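Local coordinates for GTPase-activating protein BEM3 (Saccharomyces cerevisiae S288C, PDB 6FSF) that acts as a GTPase-activating protein for CDC42 and, less efficiently, RHO1, here represented by its tandem PX and PH domains, with phosphatidylinositol 3-phosphate binding among its activities, at residues Ile193-Glu198 and Gly202-Phe207; Gly143-Arg148 and Glu234-Ala239; Arg82-Phe85 and Thr91-Asp94. One frame throughout, in Å; residues are numbered along the deposited sequence.

Contact 1 (Ile193-Glu198 and Gly202-Phe207); sequences IPNLPE and GTRNGF
Asn195 and Asn205 face each other across the loop that joins strands 188-193 and 206-211 of the PH domain, an excursion between two antiparallel neighbours of its sheet. The amide oxygen OD1 of Asn195 accepts the backbone N-H of Asn205 at 2.8 Å, in the carbonyl plane and nearly straight (158° at the hydrogen), which ties the side chain to the turn at Asn205, where phi is positive. With CG beside its own backbone N (chi1 -71°), Asn195 also presents its flank to Arg204. The extended arginine crosses it at about a right angle and brings NH1 within 3.4 Å of Asn195 CB, while Asn195 ND2 lies over one face of the guanidinium. Towards the strands, Ile193 N donates to Gly206 O at 3.0 Å.

The side chain of Ile193 adds the apolar part. CG2 meets Thr203 CG2 at 3.7 Å, and CD1 packs against the backbone carbonyl of Phe207. At Gly206 a beta carbon would run into Thr203 CG2.

Further out, Arg233 from helix 230-240 donates from NH1 to the carbonyl oxygens of both Ile193 and Gly206, two acceptors only 3.5 Å apart (Ile193 O to Gly206 O). Asp199 takes the hydroxyl of Thr203. On the side of the PX domain, Asp94 of helix 90-107 receives ND2 of Asn205, whose amide plane is turned 79° from that of Asn195, with Asn195 ND2 4.0 Å from Asn205 OD1.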
loop_
_atom_site.group_PDB
_atom_site.type_symbol
_atom_site.label_atom_id
_atom_site.label_comp_id
_atom_site.label_asym_id
_atom_site.label_seq_id
_atom_site.Cartn_x
_atom_site.Cartn_y
_atom_site.Cartn_z
ATOM N N ILE A 193 -3.079 19.063 7.842
ATOM C CA ILE A 193 -1.835 19.203 8.590
ATOM C C ILE A 193 -0.699 19.308 7.567
ATOM O O ILE A 193 -0.548 18.399 6.742
ATOM C CB ILE A 193 -1.608 18.019 9.536
ATOM C CG1 ILE A 193 -2.658 18.029 10.650
ATOM C CG2 ILE A 193 -0.199 18.067 10.112
ATOM C CD1 ILE A 193 -3.052 16.648 11.123
ATOM N N PRO A 194 0.077 20.389 7.577
ATOM C CA PRO A 194 1.160 20.511 6.592
ATOM C C PRO A 194 2.211 19.437 6.803
ATOM O O PRO A 194 2.594 19.133 7.936
ATOM C CB PRO A 194 1.720 21.914 6.857
ATOM C CG PRO A 194 1.356 22.202 8.282
ATOM C CD PRO A 194 0.032 21.531 8.503
ATOM N N ASN A 195 2.664 18.845 5.693
ATOM C CA ASN A 195 3.709 17.831 5.781
ATOM C C ASN A 195 4.967 18.392 6.432
ATOM O O ASN A 195 5.666 17.681 7.164
ATOM C CB ASN A 195 4.027 17.280 4.390
ATOM C CG ASN A 195 2.918 16.405 3.837
ATOM O OD1 ASN A 195 2.234 15.702 4.578
ATOM N ND2 ASN A 195 2.740 16.442 2.521
ATOM N N LEU A 196 5.261 19.666 6.187
ATOM C CA LEU A 196 6.481 20.283 6.693
ATOM C C LEU A 196 6.179 21.549 7.500
ATOM O O LEU A 196 5.306 22.334 7.125
ATOM C CB LEU A 196 7.430 20.585 5.532
ATOM C CG LEU A 196 8.005 19.318 4.887
ATOM C CD1 LEU A 196 8.759 19.626 3.603
ATOM C CD2 LEU A 196 8.903 18.587 5.877
ATOM N N PRO A 197 6.904 21.749 8.617
ATOM C CA PRO A 197 8.001 20.875 9.047
ATOM C C PRO A 197 7.522 19.597 9.733
ATOM O O PRO A 197 6.501 19.608 10.424
ATOM C CB PRO A 197 8.790 21.757 10.021
ATOM C CG PRO A 197 7.825 22.815 10.485
ATOM C CD PRO A 197 6.585 22.768 9.632
ATOM N N GLU A 198 8.256 18.508 9.515
ATOM C CA GLU A 198 7.883 17.216 10.075
ATOM C C GLU A 198 7.782 17.302 11.592
ATOM O O GLU A 198 8.724 17.726 12.267
ATOM C CB GLU A 198 8.909 16.158 9.660
ATOM C CG GLU A 198 8.649 14.757 10.189
ATOM C CD GLU A 198 9.712 13.772 9.737
ATOM O OE1 GLU A 198 10.577 14.159 8.922
ATOM O OE2 GLU A 198 9.687 12.610 10.196
ATOM N N GLY A 202 5.701 12.107 12.909
ATOM C CA GLY A 202 5.876 11.626 11.553
ATOM C C GLY A 202 4.653 11.817 10.684
ATOM O O GLY A 202 4.439 11.039 9.745
ATOM N N THR A 203 3.843 12.833 10.979
ATOM C CA THR A 203 2.621 13.072 10.227
ATOM C C THR A 203 2.940 13.380 8.770
ATOM O O THR A 203 3.885 14.114 8.462
ATOM C CB THR A 203 1.842 14.225 10.859
ATOM O OG1 THR A 203 1.522 13.901 12.217
ATOM C CG2 THR A 203 0.545 14.476 10.098
ATOM N N ARG A 204 2.148 12.799 7.870
ATOM C CA ARG A 204 2.314 13.024 6.445
ATOM C C ARG A 204 1.015 12.657 5.747
ATOM O O ARG A 204 0.366 11.675 6.116
ATOM C CB ARG A 204 3.483 12.213 5.882
ATOM C CG ARG A 204 3.834 12.549 4.452
ATOM C CD ARG A 204 5.223 12.055 4.105
ATOM N NE ARG A 204 5.649 12.529 2.794
ATOM C CZ ARG A 204 6.022 13.779 2.540
ATOM N NH1 ARG A 204 6.012 14.684 3.511
ATOM N NH2 ARG A 204 6.399 14.125 1.318
ATOM N N ASN A 205 0.646 13.453 4.741
ATOM C CA ASN A 205 -0.632 13.299 4.046
ATOM C C ASN A 205 -1.787 13.305 5.042
ATOM O O ASN A 205 -2.761 12.564 4.902
ATOM C CB ASN A 205 -0.653 12.019 3.206
ATOM C CG ASN A 205 0.534 11.912 2.274
ATOM O OD1 ASN A 205 0.988 12.907 1.705
ATOM N ND2 ASN A 205 1.048 10.701 2.113
ATOM N N GLY A 206 -1.672 14.148 6.065
ATOM C CA GLY A 206 -2.591 14.083 7.182
ATOM C C GLY A 206 -3.560 15.240 7.299
ATOM O O GLY A 206 -3.353 16.310 6.719
ATOM N N PHE A 207 -4.631 15.019 8.058
ATOM C CA PHE A 207 -5.623 16.045 8.337
ATOM C C PHE A 207 -6.241 15.762 9.699
ATOM O O PHE A 207 -6.138 14.653 10.232
ATOM C CB PHE A 207 -6.699 16.107 7.246
ATOM C CG PHE A 207 -7.223 14.761 6.832
ATOM C CD1 PHE A 207 -6.714 14.119 5.714
ATOM C CD2 PHE A 207 -8.228 14.141 7.555
ATOM C CE1 PHE A 207 -7.195 12.882 5.329
ATOM C CE2 PHE A 207 -8.714 12.904 7.175
ATOM C CZ PHE A 207 -8.196 12.274 6.061
#

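Contact 2 (Gly143-Arg148 and Glu234-Ala239); sequences GSLLLR and ELWLSA
Leu145 and Trp236 approach from opposite directions, the leucine from strand 142-148 and the indole from the C-terminal helix 230-240 that closes the PH-domain barrel. The leucine meets the ring over a face. Its CD2 methyl stands 3.6 Å above the indole plane, shifted toward the rim, and makes a CH-pi contact with the five-membered ring, 4.1 Å from the centroid and 28° off the normal. Its closest ring atom is NE1, at 3.7 Å from CD2. The second methyl, CD1, reaches the six-membered ring at CZ2. CG beside the backbone N of Leu145 (chi1 -58°), with chi2 at 173°, puts both branches against the indole.

Gly143 approaches differently, at the edge and near the ring plane, with its N 3.9 Å from Trp236 CZ2. A beta carbon on this residue would point toward the indole, and the backbone angles of Gly143 would also press it against the preceding carbonyl. Thr227 touches both Leu145 and Trp236, Leu171 packs on the indole from strand 170-174, and Lys141 adds a cation-pi contact. Where Leu145 and Gly143 themselves meet Trp236, the attraction is probably mostly dispersion with a CH-pi component, and so depends on close fit.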
loop_
_atom_site.group_PDB
_atom_site.type_symbol
_atom_site.label_atom_id
_atom_site.label_comp_id
_atom_site.label_asym_id
_atom_site.label_seq_id
_atom_site.Cartn_x
_atom_site.Cartn_y
_atom_site.Cartn_z
ATOM N N GLY A 143 -10.966 3.215 2.095
ATOM C CA GLY A 143 -9.529 3.053 1.987
ATOM C C GLY A 143 -8.902 2.844 3.348
ATOM O O GLY A 143 -9.519 3.056 4.391
ATOM N N SER A 144 -7.645 2.415 3.318
ATOM C CA SER A 144 -6.873 2.227 4.537
ATOM C C SER A 144 -6.376 3.572 5.052
ATOM O O SER A 144 -5.971 4.439 4.272
ATOM C CB SER A 144 -5.690 1.293 4.283
ATOM O OG SER A 144 -6.131 0.023 3.837
ATOM N N LEU A 145 -6.411 3.743 6.374
ATOM C CA LEU A 145 -6.025 5.001 6.995
ATOM C C LEU A 145 -5.143 4.727 8.204
ATOM O O LEU A 145 -5.119 3.619 8.743
ATOM C CB LEU A 145 -7.254 5.822 7.414
ATOM C CG LEU A 145 -8.254 6.204 6.323
ATOM C CD1 LEU A 145 -9.482 6.865 6.933
ATOM C CD2 LEU A 145 -7.608 7.115 5.295
ATOM N N LEU A 146 -4.418 5.760 8.626
ATOM C CA LEU A 146 -3.602 5.725 9.833
ATOM C C LEU A 146 -4.166 6.729 10.829
ATOM O O LEU A 146 -4.383 7.894 10.483
ATOM C CB LEU A 146 -2.135 6.035 9.525
ATOM C CG LEU A 146 -1.396 4.983 8.691
ATOM C CD1 LEU A 146 0.033 5.414 8.405
ATOM C CD2 LEU A 146 -1.416 3.635 9.394
ATOM N N LEU A 147 -4.402 6.279 12.059
ATOM C CA LEU A 147 -5.124 7.053 13.060
ATOM C C LEU A 147 -4.264 7.283 14.295
ATOM O O LEU A 147 -3.603 6.361 14.784
ATOM C CB LEU A 147 -6.423 6.345 13.461
ATOM C CG LEU A 147 -7.266 7.004 14.554
ATOM C CD1 LEU A 147 -7.736 8.382 14.118
ATOM C CD2 LEU A 147 -8.447 6.118 14.911
ATOM N N ARG A 148 -4.289 8.516 14.800
ATOM C CA ARG A 148 -3.611 8.889 16.032
ATOM C C ARG A 148 -4.561 9.698 16.905
ATOM O O ARG A 148 -5.429 10.418 16.402
ATOM C CB ARG A 148 -2.334 9.707 15.758
ATOM C CG ARG A 148 -1.548 10.100 17.007
ATOM C CD ARG A 148 -0.366 11.001 16.672
ATOM N NE ARG A 148 -0.777 12.303 16.146
ATOM C CZ ARG A 148 -0.907 13.404 16.883
ATOM N NH1 ARG A 148 -0.662 13.368 18.187
ATOM N NH2 ARG A 148 -1.280 14.542 16.314
ATOM N N GLU A 234 -6.079 14.062 -1.179
ATOM C CA GLU A 234 -6.928 14.865 -2.055
ATOM C C GLU A 234 -8.285 14.203 -2.254
ATOM O O GLU A 234 -9.330 14.854 -2.135
ATOM C CB GLU A 234 -6.243 15.082 -3.406
ATOM C CG GLU A 234 -5.094 16.075 -3.399
ATOM C CD GLU A 234 -4.551 16.334 -4.792
ATOM O OE1 GLU A 234 -5.363 16.459 -5.735
ATOM O OE2 GLU A 234 -3.313 16.402 -4.950
ATOM N N LEU A 235 -8.288 12.902 -2.555
ATOM C CA LEU A 235 -9.544 12.206 -2.816
ATOM C C LEU A 235 -10.428 12.173 -1.575
ATOM O O LEU A 235 -11.653 12.315 -1.675
ATOM C CB LEU A 235 -9.267 10.786 -3.313
ATOM C CG LEU A 235 -8.487 10.633 -4.623
ATOM C CD1 LEU A 235 -8.525 9.188 -5.104
ATOM C CD2 LEU A 235 -9.028 11.575 -5.689
ATOM N N TRP A 236 -9.826 11.992 -0.398
ATOM C CA TRP A 236 -10.618 11.901 0.825
ATOM C C TRP A 236 -11.239 13.243 1.190
ATOM O O TRP A 236 -12.392 13.296 1.635
ATOM C CB TRP A 236 -9.756 11.378 1.974
ATOM C CG TRP A 236 -9.858 9.897 2.165
ATOM C CD1 TRP A 236 -8.974 8.948 1.737
ATOM C CD2 TRP A 236 -10.913 9.191 2.829
ATOM N NE1 TRP A 236 -9.412 7.697 2.098
ATOM C CE2 TRP A 236 -10.601 7.819 2.769
ATOM C CE3 TRP A 236 -12.090 9.589 3.470
ATOM C CZ2 TRP A 236 -11.422 6.842 3.327
ATOM C CZ3 TRP A 236 -12.904 8.619 4.022
ATOM C CH2 TRP A 236 -12.567 7.261 3.947
ATOM N N LEU A 237 -10.494 14.336 1.010
ATOM C CA LEU A 237 -11.034 15.653 1.332
ATOM C C LEU A 237 -12.217 16.000 0.438
ATOM O O LEU A 237 -13.186 16.621 0.892
ATOM C CB LEU A 237 -9.942 16.718 1.214
ATOM C CG LEU A 237 -8.752 16.598 2.171
ATOM C CD1 LEU A 237 -7.849 17.816 2.073
ATOM C CD2 LEU A 237 -9.218 16.379 3.603
ATOM N N SER A 238 -12.159 15.608 -0.838
ATOM C CA SER A 238 -13.280 15.868 -1.735
ATOM C C SER A 238 -14.508 15.065 -1.328
ATOM O O SER A 238 -15.642 15.540 -1.466
ATOM C CB SER A 238 -12.882 15.559 -3.176
ATOM O OG SER A 238 -11.813 16.383 -3.600
ATOM N N ALA A 239 -14.302 13.844 -0.829
ATOM C CA ALA A 239 -15.413 13.074 -0.285
ATOM C C ALA A 239 -16.021 13.775 0.921
ATOM O O ALA A 239 -17.247 13.820 1.071
ATOM C CB ALA A 239 -14.946 11.666 0.083
#

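Contact 3 (Arg82-Phe85 and Thr91-Asp94); sequences RQLF and TKVD
Leu84 and Lys92 make the apolar part of this contact, their side chains meeting at an oblique angle. The CD2 methyl of Leu84 lies 4.0 Å from Lys92 CB and 4.1 Å from its CG, at the root of the lysine chain. With CG beside its own backbone N (chi1 -66°) and chi2 at 174°, Leu84 turns CD2 to the helix. From there the lysine runs out extended and passes along the backbone of the short 3-10 turn at residues 82-84, where CD comes to 3.8 Å from Gln83 O and 4.1 Å from Leu84 CA. Beyond the lysine, Leu84 also packs on Ile99, about two helical turns further along.

The setting is the PX domain. Residues 82-85 belong to the connection between helices 57-70 and 90-107, and the chain folds back there so that the 3-10 turn rests beside the first turn of the second helix. Phe85 N closes the turn itself by bonding to Arg82 O at 3.2 Å.

Polar interactions lie at the two ends of the lysine and beyond it. The ammonium NZ stays 3.8 Å from Gln83 O, beyond hydrogen-bonding distance, so that at most a diffuse electrostatic attraction is likely, and donates its hydrogen bond to the carbonyl oxygen of Thr87 instead. With an alanine in place of Lys92, the Thr87 carbonyl is likely to lose its ammonium partner, and Leu84 CD2 and the Gln83 carbonyl the aliphatic chain that lies against them. At the other end Ser89 OG accepts Lys92 N near the start of the helix, while Arg96 donates to the carbonyl oxygen of Leu84.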
loop_
_atom_site.group_PDB
_atom_site.type_symbol
_atom_site.label_atom_id
_atom_site.label_comp_id
_atom_site.label_asym_id
_atom_site.label_seq_id
_atom_site.Cartn_x
_atom_site.Cartn_y
_atom_site.Cartn_z
ATOM N N ARG A 82 14.683 -2.334 6.353
ATOM C CA ARG A 82 13.888 -2.998 7.380
ATOM C C ARG A 82 13.373 -2.023 8.430
ATOM O O ARG A 82 12.377 -2.320 9.097
ATOM C CB ARG A 82 14.710 -4.100 8.051
ATOM C CG ARG A 82 15.381 -5.058 7.077
ATOM C CD ARG A 82 16.119 -6.165 7.810
ATOM N NE ARG A 82 15.200 -7.101 8.448
ATOM C CZ ARG A 82 14.809 -8.247 7.902
ATOM N NH1 ARG A 82 15.265 -8.600 6.708
ATOM N NH2 ARG A 82 13.968 -9.042 8.548
ATOM N N GLN A 83 14.027 -0.869 8.592
ATOM C CA GLN A 83 13.570 0.121 9.565
ATOM C C GLN A 83 12.264 0.777 9.138
ATOM O O GLN A 83 11.508 1.259 9.988
ATOM C CB GLN A 83 14.646 1.186 9.780
ATOM C CG GLN A 83 15.698 0.827 10.823
ATOM C CD GLN A 83 16.608 -0.306 10.385
ATOM O OE1 GLN A 83 16.659 -0.661 9.207
ATOM N NE2 GLN A 83 17.336 -0.877 11.336
ATOM N N LEU A 84 11.982 0.812 7.834
ATOM C CA LEU A 84 10.717 1.346 7.348
ATOM C C LEU A 84 9.526 0.484 7.746
ATOM O O LEU A 84 8.384 0.931 7.593
ATOM C CB LEU A 84 10.763 1.495 5.825
ATOM C CG LEU A 84 11.738 2.535 5.269
ATOM C CD1 LEU A 84 11.781 2.485 3.749
ATOM C CD2 LEU A 84 11.358 3.926 5.743
ATOM N N PHE A 85 9.762 -0.728 8.252
ATOM C CA PHE A 85 8.704 -1.650 8.643
ATOM C C PHE A 85 8.718 -1.957 10.137
ATOM O O PHE A 85 8.129 -2.957 10.561
ATOM C CB PHE A 85 8.815 -2.953 7.848
ATOM C CG PHE A 85 8.493 -2.812 6.389
ATOM C CD1 PHE A 85 7.212 -3.059 5.920
ATOM C CD2 PHE A 85 9.471 -2.442 5.482
ATOM C CE1 PHE A 85 6.913 -2.935 4.575
ATOM C CE2 PHE A 85 9.180 -2.315 4.137
ATOM C CZ PHE A 85 7.899 -2.562 3.681
ATOM N N THR A 91 5.057 8.888 7.564
ATOM C CA THR A 91 6.110 9.244 6.618
ATOM C C THR A 91 6.878 8.016 6.138
ATOM O O THR A 91 7.359 7.994 4.997
ATOM C CB THR A 91 7.062 10.267 7.241
ATOM O OG1 THR A 91 8.090 10.603 6.302
ATOM C CG2 THR A 91 7.697 9.715 8.510
ATOM N N LYS A 92 7.000 6.987 6.984
ATOM C CA LYS A 92 7.633 5.747 6.546
ATOM C C LYS A 92 6.723 4.965 5.605
ATOM O O LYS A 92 7.189 4.392 4.612
ATOM C CB LYS A 92 8.004 4.882 7.749
ATOM C CG LYS A 92 9.012 5.496 8.705
ATOM C CD LYS A 92 9.411 4.467 9.746
ATOM C CE LYS A 92 9.851 5.109 11.044
ATOM N NZ LYS A 92 10.028 4.077 12.103
ATOM N N VAL A 93 5.425 4.924 5.911
ATOM C CA VAL A 93 4.465 4.226 5.059
ATOM C C VAL A 93 4.463 4.827 3.661
ATOM O O VAL A 93 4.442 4.108 2.653
ATOM C CB VAL A 93 3.064 4.272 5.696
ATOM C CG1 VAL A 93 2.009 3.781 4.718
ATOM C CG2 VAL A 93 3.041 3.451 6.972
ATOM N N ASP A 94 4.488 6.160 3.582
ATOM C CA ASP A 94 4.538 6.839 2.292
ATOM C C ASP A 94 5.815 6.497 1.538
ATOM O O ASP A 94 5.791 6.260 0.325
ATOM C CB ASP A 94 4.433 8.351 2.497
ATOM C CG ASP A 94 4.400 9.116 1.189
ATOM O OD1 ASP A 94 3.345 9.701 0.870
ATOM O OD2 ASP A 94 5.425 9.129 0.477
#

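Contact 2 is buried in the PH domain, contact 1 is partly buried at its margin, and contact 3 lies on the surface of the PX domain. Contacts 1 and 2 reach the same sheet; contact 2 includes part of helix 230-240, and contact 1 touches it, Phe207 CD1 packing on Leu237 CD2 at 4.0 Å. Their chemistry differs with place: contact 1 relies on hydrogen bonds in a loop, contact 2 on an aromatic face, contact 3 on the aliphatic length of a lysine. Contacts 1 and 3 join across the domain boundary, where a probable hydrogen bond from Thr91 N to Gly202 O adds to the Asn205-Asp94 pair. Leu146 and Val93 add an apolar link between contacts 2 and 3.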